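PDB 3OP7: aminotransferase class I and II, which probably catalyses pyridoxal-phosphate-dependent transfer of amino groups between amino acids and keto acids, its cofactor being bound to a lysine as an internal aldimine. Local coordinates for residues L285-Q290 with E355-G360; V298-P303 with S309-A314; M317-F322 with G344-G349; Q328-L333 with L364-R369. All coordinates share one frame; numbering follows the deposited sequence.

Overall arrangement
All four contacts lie in what is probably the small domain of class I and II aminotransferases, an antiparallel sheet with packed helices. Contact 2 pairs strands 298-300 and 309-313; contact 3, centred about 11 Å away, sets the start of helix 319-330 against strand 345-348 of the same sheet. Contact 4, its centre about 12 Å from that of contact 3, joins the end of that helix to helix 354-368, and contact 1 brings helix 270-294 to helix 354-368, its centre about 14 Å from those of contacts 2 and 4. In sequence, contact 2 closes before contacts 3 and 4 open, contact 1 spans contacts 2 and 3, and contact 4 interleaves with contacts 1 and 3, interlocking helices and sheet.

Contact 1: L285-Q290 with E355-G360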
loop_
_atom_site.group_PDB
_atom_site.type_symbol
_atom_site.label_atom_id
_atom_site.label_comp_id
_atom_site.label_asym_id
_atom_site.label_seq_id
_atom_site.Cartn_x
_atom_site.Cartn_y
_atom_site.Cartn_z
ATOM N N LEU A 285 31.462 -0.930 -6.043
ATOM C CA LEU A 285 31.793 0.461 -6.341
ATOM C C LEU A 285 33.228 0.575 -6.857
ATOM O O LEU A 285 33.491 1.364 -7.782
ATOM C CB LEU A 285 31.546 1.373 -5.146
ATOM C CG LEU A 285 31.618 2.882 -5.393
ATOM C CD1 LEU A 285 30.902 3.329 -6.671
ATOM C CD2 LEU A 285 31.096 3.598 -4.201
ATOM N N ALA A 286 34.169 -0.185 -6.285
ATOM C CA ALA A 286 35.566 -0.133 -6.781
ATOM C C ALA A 286 35.663 -0.586 -8.244
ATOM O O ALA A 286 36.440 -0.057 -9.013
ATOM C CB ALA A 286 36.531 -0.948 -5.894
ATOM N N ILE A 287 34.841 -1.557 -8.618
ATOM C CA ILE A 287 34.779 -2.049 -9.994
ATOM C C ILE A 287 34.225 -0.961 -10.928
ATOM O O ILE A 287 34.797 -0.704 -12.015
ATOM C CB ILE A 287 33.927 -3.334 -10.063
ATOM C CG1 ILE A 287 34.692 -4.498 -9.437
ATOM C CG2 ILE A 287 33.548 -3.688 -11.495
ATOM C CD1 ILE A 287 33.820 -5.712 -9.235
ATOM N N LEU A 288 33.130 -0.329 -10.499
ATOM C CA LEU A 288 32.524 0.784 -11.219
ATOM C C LEU A 288 33.500 1.952 -11.384
ATOM O O LEU A 288 33.626 2.491 -12.504
ATOM C CB LEU A 288 31.255 1.268 -10.510
ATOM C CG LEU A 288 30.425 2.329 -11.233
ATOM C CD1 LEU A 288 29.973 1.818 -12.614
ATOM C CD2 LEU A 288 29.253 2.715 -10.326
ATOM N N ASP A 289 34.184 2.329 -10.295
ATOM C CA ASP A 289 35.187 3.426 -10.329
ATOM C C ASP A 289 36.286 3.210 -11.333
ATOM O O ASP A 289 36.616 4.123 -12.082
ATOM C CB ASP A 289 35.817 3.670 -8.947
ATOM C CG ASP A 289 34.880 4.443 -7.988
ATOM O OD1 ASP A 289 34.057 5.272 -8.457
ATOM O OD2 ASP A 289 34.966 4.207 -6.761
ATOM N N GLN A 290 36.865 2.010 -11.305
ATOM C CA GLN A 290 37.924 1.601 -12.250
ATOM C C GLN A 290 37.424 1.711 -13.698
ATOM O O GLN A 290 38.101 2.288 -14.567
ATOM C CB GLN A 290 38.340 0.154 -11.926
ATOM C CG GLN A 290 39.591 -0.372 -12.678
ATOM C CD GLN A 290 39.800 -1.874 -12.474
ATOM O OE1 GLN A 290 38.862 -2.619 -12.123
ATOM N NE2 GLN A 290 41.016 -2.330 -12.696
ATOM N N GLU A 355 29.201 -10.445 -10.941
ATOM C CA GLU A 355 29.428 -11.034 -12.267
ATOM C C GLU A 355 28.611 -10.337 -13.349
ATOM O O GLU A 355 29.067 -10.144 -14.498
ATOM C CB GLU A 355 29.022 -12.523 -12.255
ATOM C CG GLU A 355 29.942 -13.434 -11.429
ATOM C CD GLU A 355 29.364 -13.762 -10.056
ATOM O OE1 GLU A 355 28.786 -12.864 -9.408
ATOM O OE2 GLU A 355 29.502 -14.931 -9.631
ATOM N N THR A 356 27.368 -10.026 -12.967
ATOM C CA THR A 356 26.400 -9.366 -13.849
ATOM C C THR A 356 26.845 -7.912 -14.088
ATOM O O THR A 356 26.793 -7.451 -15.235
ATOM C CB THR A 356 24.948 -9.466 -13.332
ATOM O OG1 THR A 356 24.512 -10.837 -13.375
ATOM C CG2 THR A 356 23.995 -8.622 -14.183
ATOM N N LEU A 357 27.347 -7.244 -13.035
ATOM C CA LEU A 357 27.938 -5.900 -13.158
ATOM C C LEU A 357 29.051 -5.933 -14.159
ATOM O O LEU A 357 29.059 -5.127 -15.098
ATOM C CB LEU A 357 28.467 -5.329 -11.826
ATOM C CG LEU A 357 29.105 -3.917 -11.885
ATOM C CD1 LEU A 357 28.088 -2.865 -12.404
ATOM C CD2 LEU A 357 29.721 -3.450 -10.532
ATOM N N ILE A 358 30.005 -6.847 -13.961
ATOM C CA ILE A 358 31.201 -6.886 -14.813
ATOM C C ILE A 358 30.835 -7.087 -16.273
ATOM O O ILE A 358 31.358 -6.401 -17.149
ATOM C CB ILE A 358 32.224 -7.947 -14.345
ATOM C CG1 ILE A 358 32.872 -7.479 -13.028
ATOM C CG2 ILE A 358 33.329 -8.143 -15.399
ATOM C CD1 ILE A 358 33.747 -8.536 -12.332
ATOM N N LYS A 359 29.934 -8.020 -16.536
ATOM C CA LYS A 359 29.540 -8.319 -17.912
ATOM C C LYS A 359 28.745 -7.140 -18.508
ATOM O O LYS A 359 28.979 -6.739 -19.656
ATOM C CB LYS A 359 28.737 -9.641 -17.973
ATOM C CG LYS A 359 28.293 -10.082 -19.392
ATOM C CD LYS A 359 29.401 -10.059 -20.466
ATOM C CE LYS A 359 30.521 -11.041 -20.175
ATOM N NZ LYS A 359 31.504 -11.179 -21.290
ATOM N N GLY A 360 27.847 -6.573 -17.713
ATOM C CA GLY A 360 27.078 -5.396 -18.119
ATOM C C GLY A 360 27.994 -4.271 -18.558
ATOM O O GLY A 360 27.804 -3.690 -19.638
#
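Ile-287 is the residue through which helix 270-294 meets helix 354-368, and its methyl CG2 does most of the touching. CG2 lies 4.0 Å from CD2 of Leu-357 and 4.1 Å from CG1 of Ile-358, so one branch rests against two consecutive residues of the other helix. The Leu-357 side chain runs past that of Ile-287 in the opposite direction, whereas Ile-358 crosses it at roughly a right angle. A looser approach, CD1 of Ile-287 to CD1 of Ile-358 at 4.2 Å, extends the touch along the longer branches. Ile-287 has chi1 -72°, which puts CG2 anti to the backbone N and CG1 beside it, so that CG2 meets both partners while CD1, on the other branch, reaches the end of Ile-358. Leu-357 points toward the neighbouring helix with CG opposite its own backbone N (chi1 180°), carrying CD2 across. The closest pair of CA atoms, those of Ile-287 and Ile-358, stands 7.7 Å apart. Behind this first shell, Phe-350 touches Leu-357 as well as Leu-285 and Leu-288, bridging the two helices from the loop before helix 354-368. On another side of helix 270-294, Asp-289 forms a salt bridge with Arg-302. With no hydrogen bond between the segments, branched aliphatic groups join the helices here, largely through dispersion, with water probably excluded on the Leu-357 side and Ile-358 at the open margin.

Contact 2: V298-P303 with S309-A314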
loop_
_atom_site.group_PDB
_atom_site.type_symbol
_atom_site.label_atom_id
_atom_site.label_comp_id
_atom_site.label_asym_id
_atom_site.label_seq_id
_atom_site.Cartn_x
_atom_site.Cartn_y
_atom_site.Cartn_z
ATOM N N VAL A 298 32.558 8.100 -20.554
ATOM C CA VAL A 298 31.679 8.161 -19.379
ATOM C C VAL A 298 32.388 8.803 -18.217
ATOM O O VAL A 298 33.587 8.657 -18.061
ATOM C CB VAL A 298 31.158 6.771 -18.928
ATOM C CG1 VAL A 298 30.701 5.952 -20.131
ATOM C CG2 VAL A 298 32.234 6.007 -18.164
ATOM N N SER A 299 31.628 9.494 -17.381
ATOM C CA SER A 299 32.199 10.144 -16.209
ATOM C C SER A 299 31.055 10.298 -15.220
ATOM O O SER A 299 29.878 10.183 -15.615
ATOM C CB SER A 299 32.854 11.501 -16.571
ATOM O OG SER A 299 31.856 12.476 -16.853
ATOM N N TYR A 300 31.377 10.488 -13.948
ATOM C CA TYR A 300 30.296 10.736 -12.968
ATOM C C TYR A 300 30.764 11.425 -11.688
ATOM O O TYR A 300 31.986 11.592 -11.474
ATOM C CB TYR A 300 29.542 9.437 -12.679
ATOM C CG TYR A 300 30.110 8.435 -11.686
ATOM C CD1 TYR A 300 31.463 8.381 -11.355
ATOM C CD2 TYR A 300 29.303 7.449 -11.181
ATOM C CE1 TYR A 300 31.960 7.387 -10.476
ATOM C CE2 TYR A 300 29.787 6.472 -10.300
ATOM C CZ TYR A 300 31.104 6.445 -9.951
ATOM O OH TYR A 300 31.583 5.470 -9.092
ATOM N N ILE A 301 29.772 11.823 -10.872
ATOM C CA ILE A 301 30.008 12.223 -9.479
ATOM C C ILE A 301 29.737 10.993 -8.633
ATOM O O ILE A 301 28.567 10.572 -8.487
ATOM C CB ILE A 301 29.104 13.373 -9.001
ATOM C CG1 ILE A 301 29.245 14.609 -9.921
ATOM C CG2 ILE A 301 29.482 13.748 -7.571
ATOM C CD1 ILE A 301 30.554 15.265 -9.803
ATOM N N ARG A 302 30.827 10.408 -8.129
ATOM C CA ARG A 302 30.755 9.172 -7.338
ATOM C C ARG A 302 29.741 9.293 -6.208
ATOM O O ARG A 302 29.840 10.216 -5.405
ATOM C CB ARG A 302 32.151 8.853 -6.768
ATOM C CG ARG A 302 32.293 7.527 -6.032
ATOM C CD ARG A 302 33.653 7.470 -5.389
ATOM N NE ARG A 302 34.011 6.181 -4.802
ATOM C CZ ARG A 302 33.933 5.851 -3.509
ATOM N NH1 ARG A 302 33.433 6.675 -2.607
ATOM N NH2 ARG A 302 34.353 4.648 -3.113
ATOM N N PRO A 303 28.786 8.350 -6.136
ATOM C CA PRO A 303 27.746 8.363 -5.091
ATOM C C PRO A 303 28.361 8.191 -3.706
ATOM O O PRO A 303 29.483 7.720 -3.581
ATOM C CB PRO A 303 26.877 7.183 -5.457
ATOM C CG PRO A 303 27.799 6.244 -6.167
ATOM C CD PRO A 303 28.677 7.139 -6.971
ATOM N N SER A 309 23.727 5.183 -8.943
ATOM C CA SER A 309 24.651 6.134 -9.538
ATOM C C SER A 309 24.057 6.701 -10.817
ATOM O O SER A 309 23.117 6.143 -11.404
ATOM C CB SER A 309 26.048 5.514 -9.848
ATOM O OG SER A 309 25.958 4.535 -10.870
ATOM N N PHE A 310 24.617 7.823 -11.254
ATOM C CA PHE A 310 24.038 8.590 -12.376
ATOM C C PHE A 310 25.233 8.978 -13.208
ATOM O O PHE A 310 25.991 9.870 -12.839
ATOM C CB PHE A 310 23.271 9.798 -11.878
ATOM C CG PHE A 310 22.166 10.285 -12.799
ATOM C CD1 PHE A 310 21.275 9.418 -13.385
ATOM C CD2 PHE A 310 22.026 11.642 -13.053
ATOM C CE1 PHE A 310 20.225 9.888 -14.191
ATOM C CE2 PHE A 310 21.022 12.118 -13.869
ATOM C CZ PHE A 310 20.095 11.238 -14.420
ATOM N N VAL A 311 25.371 8.294 -14.336
ATOM C CA VAL A 311 26.593 8.331 -15.099
ATOM C C VAL A 311 26.358 9.185 -16.340
ATOM O O VAL A 311 25.317 9.098 -17.010
ATOM C CB VAL A 311 26.997 6.889 -15.477
ATOM C CG1 VAL A 311 28.209 6.854 -16.322
ATOM C CG2 VAL A 311 27.203 6.055 -14.220
ATOM N N LYS A 312 27.313 10.062 -16.606
ATOM C CA LYS A 312 27.226 10.977 -17.736
ATOM C C LYS A 312 27.852 10.340 -18.970
ATOM O O LYS A 312 29.046 10.059 -18.968
ATOM C CB LYS A 312 27.974 12.273 -17.404
ATOM C CG LYS A 312 27.689 13.407 -18.362
ATOM C CD LYS A 312 28.580 14.599 -18.046
ATOM C CE LYS A 312 28.083 15.899 -18.678
ATOM N NZ LYS A 312 28.731 17.067 -17.994
ATOM N N ILE A 313 27.051 10.146 -20.015
ATOM C CA ILE A 313 27.507 9.522 -21.262
ATOM C C ILE A 313 27.744 10.610 -22.315
ATOM O O ILE A 313 26.790 11.249 -22.762
ATOM C CB ILE A 313 26.445 8.478 -21.794
ATOM C CG1 ILE A 313 26.067 7.467 -20.726
ATOM C CG2 ILE A 313 26.973 7.764 -23.070
ATOM C CD1 ILE A 313 27.197 6.606 -20.196
ATOM N N ALA A 314 29.009 10.831 -22.691
ATOM C CA ALA A 314 29.399 11.828 -23.714
ATOM C C ALA A 314 29.162 11.363 -25.165
ATOM O O ALA A 314 30.108 11.265 -25.978
ATOM C CB ALA A 314 30.880 12.255 -23.517
HETATM O O HOH W 1 31.102 11.816 -19.722
HETATM O O HOH W 2 26.313 9.008 -9.131
HETATM O O HOH W 3 27.196 12.124 -12.102
#
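Ser-299 and Lys-312 form the hydrogen-bonded pair of this antiparallel hairpin. Lys-312 N donates to Ser-299 O at 2.8 Å, with an N-H...O angle of 156°. The return bond, Ser-299 N to Lys-312 O, is longer at 3.1 Å and slightly more bent, at 148°. Lys-312 O also accepts a hydrogen bond from a water that is bonded to Ser-299 OG, and CA of Val-298 approaches the same oxygen at 3.3 Å in a CA-H...O contact. Beyond Tyr-300 the strands part and two more waters fill in: one joins Ile-301 N to Phe-310 O, the other Ile-301 O to Phe-310 N.

Packing follows on the face that carries Val-298, Tyr-300, Val-311 and Ile-313. Val-298 and Ile-313 lie side by side, CG1 to CD1 at 3.6 Å, while CB of Val-298 meets CG1 of Val-311 at 3.9 Å. A chi1 of 81° sets CG of Tyr-300 between the backbone N and the carbonyl carbon, and the ring turns its edge to CB of Ser-309, 3.9 Å from CE2 of Tyr-300. Its hydroxyl bonds Asp-289 of helix 270-294, and Ser-309 OG bonds Leu-348 O in the next strand. Leu-368 of helix 354-368 packs against Val-298 and Ile-313. Direct backbone pairing thus gives way to water-mediated pairing as the hairpin opens, so the polar backbone groups of Ile-301 and Phe-310 keep partners across the widened gap.

Contact 3: M317-F322 with G344-G349; sequences MPMEDF and GYVRLG
Selenomethionine Met-319 and Val-346 supply the apolar side of the contact: SE of Met-319 lies 3.7 Å from CG1 of Val-346, and the two side chains cross at about a right angle. The selenium atom gets there through a folded chain. CG stands beside the backbone N (chi1 -78°) and the next torsion bends again (chi2 -59°), so the side chain curls over the start of strand 345-348 instead of stretching past it.

Contacts with the backbone form the second group. The methylene CG of Met-319 sits 3.3 Å from the carbonyl O of Tyr-345 and 3.6 Å from N of Gly-344, with CB of Met-319 3.7 Å from the same Tyr-345 oxygen. These are van der Waals approaches of carbon to polar backbone atoms, and no hydrogen bond spans the two segments. Gly-344 turns into the strand with a positive phi of 93°, where a side chain would run into the preceding carbonyl oxygen.

Polar bonds hold the helix start from nearby. Pro-318 occupies the N-cap position, and its carbonyl O accepts the amide N of Phe-322 at 3.0 Å in the first helical turn. The amide N of Met-319 is bonded to Asp-343 OD1, just ahead of Gly-344, which ties the beginning of helix 319-330 to the approach to the strand.

In the surrounding fold, strand 345-348 lies between strands 309-313 and 335-336. Met-319 touches Ile-313 and Pro-336 from those neighbours, and Phe-322, one turn further along the helix, packs on Ile-313 and on Leu-364 and Leu-368 of helix 354-368.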
loop_
_atom_site.group_PDB
_atom_site.type_symbol
_atom_site.label_atom_id
_atom_site.label_comp_id
_atom_site.label_asym_id
_atom_site.label_seq_id
_atom_site.Cartn_x
_atom_site.Cartn_y
_atom_site.Cartn_z
HETATM N N MSE A 317 23.151 11.638 -28.477
HETATM C CA MSE A 317 21.883 11.033 -28.857
HETATM C C MSE A 317 21.038 10.914 -27.605
HETATM O O MSE A 317 21.584 10.764 -26.508
HETATM C CB MSE A 317 22.073 9.679 -29.546
HETATM C CG MSE A 317 22.393 8.517 -28.643
HETATM SE SE MSE A 317 22.527 6.730 -29.472
HETATM C CE MSE A 317 20.779 6.356 -30.180
ATOM N N PRO A 318 19.713 11.012 -27.759
ATOM C CA PRO A 318 18.854 10.864 -26.569
ATOM C C PRO A 318 19.163 9.561 -25.816
ATOM O O PRO A 318 19.427 8.523 -26.438
ATOM C CB PRO A 318 17.438 10.885 -27.147
ATOM C CG PRO A 318 17.569 11.701 -28.422
ATOM C CD PRO A 318 18.933 11.317 -28.974
HETATM N N MSE A 319 19.214 9.630 -24.491
HETATM C CA MSE A 319 19.573 8.434 -23.715
HETATM C C MSE A 319 18.506 7.352 -23.786
HETATM O O MSE A 319 18.811 6.158 -23.590
HETATM C CB MSE A 319 19.861 8.779 -22.244
HETATM C CG MSE A 319 21.227 9.384 -22.023
HETATM SE SE MSE A 319 22.691 8.234 -22.582
HETATM C CE MSE A 319 23.177 9.214 -24.160
ATOM N N GLU A 320 17.248 7.732 -24.004
ATOM C CA GLU A 320 16.215 6.700 -24.164
ATOM C C GLU A 320 16.527 5.873 -25.419
ATOM O O GLU A 320 16.477 4.648 -25.390
ATOM C CB GLU A 320 14.812 7.299 -24.200
ATOM C CG GLU A 320 13.695 6.280 -24.505
ATOM C CD GLU A 320 12.603 6.181 -23.429
ATOM O OE1 GLU A 320 12.644 6.873 -22.402
ATOM O OE2 GLU A 320 11.705 5.325 -23.613
ATOM N N ASP A 321 16.899 6.524 -26.514
ATOM C CA ASP A 321 17.280 5.793 -27.710
ATOM C C ASP A 321 18.573 4.965 -27.451
ATOM O O ASP A 321 18.685 3.799 -27.880
ATOM C CB ASP A 321 17.535 6.754 -28.876
ATOM C CG ASP A 321 16.278 7.527 -29.348
ATOM O OD1 ASP A 321 15.149 7.282 -28.889
ATOM O OD2 ASP A 321 16.443 8.388 -30.242
ATOM N N PHE A 322 19.544 5.568 -26.761
ATOM C CA PHE A 322 20.816 4.902 -26.456
ATOM C C PHE A 322 20.563 3.635 -25.647
ATOM O O PHE A 322 21.082 2.562 -25.950
ATOM C CB PHE A 322 21.686 5.850 -25.653
ATOM C CG PHE A 322 23.019 5.293 -25.247
ATOM C CD1 PHE A 322 23.162 4.578 -24.067
ATOM C CD2 PHE A 322 24.142 5.557 -25.999
ATOM C CE1 PHE A 322 24.402 4.105 -23.669
ATOM C CE2 PHE A 322 25.393 5.080 -25.612
ATOM C CZ PHE A 322 25.523 4.362 -24.454
ATOM N N GLY A 344 21.281 12.868 -21.186
ATOM C CA GLY A 344 22.736 12.879 -21.182
ATOM C C GLY A 344 23.349 11.986 -20.120
ATOM O O GLY A 344 24.583 11.858 -20.081
ATOM N N TYR A 345 22.490 11.340 -19.304
ATOM C CA TYR A 345 22.903 10.490 -18.202
ATOM C C TYR A 345 22.085 9.202 -18.192
ATOM O O TYR A 345 20.949 9.154 -18.706
ATOM C CB TYR A 345 22.645 11.196 -16.852
ATOM C CG TYR A 345 23.367 12.494 -16.649
ATOM C CD1 TYR A 345 22.861 13.671 -17.173
ATOM C CD2 TYR A 345 24.550 12.557 -15.921
ATOM C CE1 TYR A 345 23.527 14.883 -16.983
ATOM C CE2 TYR A 345 25.243 13.766 -15.761
ATOM C CZ TYR A 345 24.712 14.922 -16.280
ATOM O OH TYR A 345 25.349 16.158 -16.132
ATOM N N VAL A 346 22.600 8.192 -17.497
ATOM C CA VAL A 346 21.852 6.951 -17.252
ATOM C C VAL A 346 21.935 6.613 -15.758
ATOM O O VAL A 346 22.954 6.899 -15.147
ATOM C CB VAL A 346 22.443 5.797 -18.100
ATOM C CG1 VAL A 346 22.278 6.088 -19.590
ATOM C CG2 VAL A 346 23.937 5.568 -17.781
ATOM N N ARG A 347 20.866 6.068 -15.165
ATOM C CA ARG A 347 20.933 5.523 -13.802
ATOM C C ARG A 347 21.449 4.065 -13.888
ATOM O O ARG A 347 20.896 3.251 -14.638
ATOM C CB ARG A 347 19.611 5.564 -13.091
ATOM C CG ARG A 347 19.805 5.326 -11.602
ATOM C CD ARG A 347 18.526 5.284 -10.918
ATOM N NE ARG A 347 17.833 4.039 -11.234
ATOM C CZ ARG A 347 16.641 3.712 -10.747
ATOM N NH1 ARG A 347 15.953 4.566 -9.963
ATOM N NH2 ARG A 347 16.119 2.534 -11.081
ATOM N N LEU A 348 22.538 3.801 -13.165
ATOM C CA LEU A 348 23.221 2.504 -13.128
ATOM C C LEU A 348 23.215 1.949 -11.679
ATOM O O LEU A 348 23.770 2.580 -10.776
ATOM C CB LEU A 348 24.641 2.706 -13.616
ATOM C CG LEU A 348 25.396 1.420 -13.964
ATOM C CD1 LEU A 348 26.480 1.768 -14.986
ATOM C CD2 LEU A 348 25.969 0.688 -12.746
ATOM N N GLY A 349 22.580 0.808 -11.454
ATOM C CA GLY A 349 22.535 0.199 -10.135
ATOM C C GLY A 349 23.624 -0.871 -10.066
ATOM O O GLY A 349 23.543 -1.888 -10.753
#

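Contact 4: Q328-L333 with L364-R369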
loop_
_atom_site.group_PDB
_atom_site.type_symbol
_atom_site.label_atom_id
_atom_site.label_comp_id
_atom_site.label_asym_id
_atom_site.label_seq_id
_atom_site.Cartn_x
_atom_site.Cartn_y
_atom_site.Cartn_z
ATOM N N GLN A 328 18.599 -3.773 -26.993
ATOM C CA GLN A 328 18.310 -4.614 -28.159
ATOM C C GLN A 328 19.568 -5.345 -28.639
ATOM O O GLN A 328 19.538 -6.531 -28.978
ATOM C CB GLN A 328 17.747 -3.754 -29.306
ATOM C CG GLN A 328 16.349 -3.164 -29.054
ATOM C CD GLN A 328 15.989 -2.056 -30.039
ATOM O OE1 GLN A 328 16.693 -1.822 -31.020
ATOM N NE2 GLN A 328 14.884 -1.370 -29.774
ATOM N N GLU A 329 20.671 -4.612 -28.677
ATOM C CA GLU A 329 21.926 -5.138 -29.219
ATOM C C GLU A 329 22.794 -5.982 -28.262
ATOM O O GLU A 329 23.510 -6.871 -28.730
ATOM C CB GLU A 329 22.768 -3.993 -29.782
ATOM C CG GLU A 329 22.133 -3.346 -30.992
ATOM C CD GLU A 329 23.096 -2.419 -31.732
ATOM O OE1 GLU A 329 24.320 -2.678 -31.722
ATOM O OE2 GLU A 329 22.627 -1.428 -32.321
ATOM N N HIS A 330 22.777 -5.678 -26.971
ATOM C CA HIS A 330 23.643 -6.359 -25.983
ATOM C C HIS A 330 22.949 -6.896 -24.759
ATOM O O HIS A 330 23.584 -7.551 -23.915
ATOM C CB HIS A 330 24.763 -5.426 -25.549
ATOM C CG HIS A 330 25.640 -5.019 -26.681
ATOM N ND1 HIS A 330 26.468 -5.908 -27.329
ATOM C CD2 HIS A 330 25.768 -3.841 -27.333
ATOM C CE1 HIS A 330 27.091 -5.284 -28.310
ATOM N NE2 HIS A 330 26.690 -4.026 -28.328
ATOM N N GLY A 331 21.651 -6.619 -24.643
ATOM C CA GLY A 331 20.864 -7.101 -23.539
ATOM C C GLY A 331 21.126 -6.440 -22.192
ATOM O O GLY A 331 20.724 -6.987 -21.183
ATOM N N VAL A 332 21.771 -5.268 -22.185
ATOM C CA VAL A 332 22.107 -4.550 -20.963
ATOM C C VAL A 332 20.999 -3.530 -20.649
ATOM O O VAL A 332 20.614 -2.722 -21.507
ATOM C CB VAL A 332 23.482 -3.797 -21.078
ATOM C CG1 VAL A 332 23.798 -3.015 -19.802
ATOM C CG2 VAL A 332 24.629 -4.763 -21.418
ATOM N N LEU A 333 20.457 -3.600 -19.452
ATOM C CA LEU A 333 19.377 -2.681 -19.063
ATOM C C LEU A 333 19.889 -1.648 -18.087
ATOM O O LEU A 333 20.471 -1.990 -17.052
ATOM C CB LEU A 333 18.188 -3.424 -18.474
ATOM C CG LEU A 333 16.921 -2.567 -18.212
ATOM C CD1 LEU A 333 16.265 -2.138 -19.530
ATOM C CD2 LEU A 333 15.937 -3.303 -17.318
ATOM N N LEU A 364 28.597 -2.681 -22.154
ATOM C CA LEU A 364 28.389 -1.238 -22.314
ATOM C C LEU A 364 29.591 -0.604 -23.005
ATOM O O LEU A 364 29.426 0.207 -23.921
ATOM C CB LEU A 364 28.156 -0.573 -20.953
ATOM C CG LEU A 364 27.871 0.927 -20.958
ATOM C CD1 LEU A 364 26.812 1.312 -22.011
ATOM C CD2 LEU A 364 27.459 1.413 -19.552
ATOM N N SER A 365 30.796 -0.991 -22.596
ATOM C CA SER A 365 32.017 -0.496 -23.274
ATOM C C SER A 365 32.097 -0.929 -24.746
ATOM O O SER A 365 32.565 -0.166 -25.596
ATOM C CB SER A 365 33.283 -0.947 -22.537
ATOM O OG SER A 365 33.369 -0.280 -21.292
ATOM N N GLN A 366 31.638 -2.148 -25.036
ATOM C CA GLN A 366 31.537 -2.628 -26.426
ATOM C C GLN A 366 30.626 -1.729 -27.262
ATOM O O GLN A 366 30.974 -1.334 -28.374
ATOM C CB GLN A 366 30.986 -4.059 -26.469
ATOM C CG GLN A 366 32.008 -5.197 -26.316
ATOM C CD GLN A 366 31.321 -6.552 -26.397
ATOM O OE1 GLN A 366 30.433 -6.743 -27.230
ATOM N NE2 GLN A 366 31.709 -7.491 -25.526
ATOM N N PHE A 367 29.458 -1.415 -26.705
ATOM C CA PHE A 367 28.504 -0.525 -27.339
ATOM C C PHE A 367 29.123 0.862 -27.544
ATOM O O PHE A 367 29.027 1.431 -28.630
ATOM C CB PHE A 367 27.227 -0.442 -26.478
ATOM C CG PHE A 367 26.078 0.223 -27.162
ATOM C CD1 PHE A 367 25.598 -0.253 -28.379
ATOM C CD2 PHE A 367 25.459 1.326 -26.589
ATOM C CE1 PHE A 367 24.518 0.373 -29.019
ATOM C CE2 PHE A 367 24.392 1.950 -27.224
ATOM C CZ PHE A 367 23.916 1.473 -28.431
ATOM N N LEU A 368 29.804 1.366 -26.520
ATOM C CA LEU A 368 30.424 2.705 -26.578
ATOM C C LEU A 368 31.528 2.850 -27.620
ATOM O O LEU A 368 31.720 3.947 -28.158
ATOM C CB LEU A 368 30.950 3.139 -25.199
ATOM C CG LEU A 368 29.878 3.573 -24.194
ATOM C CD1 LEU A 368 30.402 3.463 -22.774
ATOM C CD2 LEU A 368 29.381 4.990 -24.484
ATOM N N ARG A 369 32.251 1.769 -27.929
ATOM C CA ARG A 369 33.248 1.820 -29.026
ATOM C C ARG A 369 32.609 2.162 -30.395
ATOM O O ARG A 369 33.292 2.668 -31.280
ATOM C CB ARG A 369 34.075 0.522 -29.107
ATOM C CG ARG A 369 35.256 0.473 -28.110
#
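His-330 and Phe-367 meet at their borders, their ring planes inclined at 71° and their centroids 5.8 Å apart, and neither stacks on the other. CD1 of Phe-367 lies in the plane of the imidazole at its edge, 3.7 Å from CD2 of His-330; CB of Phe-367 is almost as near that carbon, at 3.8 Å. Phe-367 CG is directed away from its own backbone N (chi1 -168°), which swings the ring off the helix towards the end of helix 319-330.

Two exposed residues border this pair. The carboxylate of Glu-329 stands perpendicular to the phenyl ring, with OE1 near the ring plane and 4.1 Å from CE1 of Phe-367. The amide of Gln-366 is likewise almost square to the imidazole, OE1 3.8 Å from CE1 of His-330, and no hydrogen bond joins the segments.

Phe-322 and Phe-371 each make edge-to-face contacts with Phe-367, extending an aromatic cluster around it. Gly-331, with positive phi, ends the helix and leads directly into strand 332-333. This packing of helix 319-330 on the final helix 354-368 is consistent with the small domain of class I and II aminotransferases, where helices pack on an antiparallel sheet.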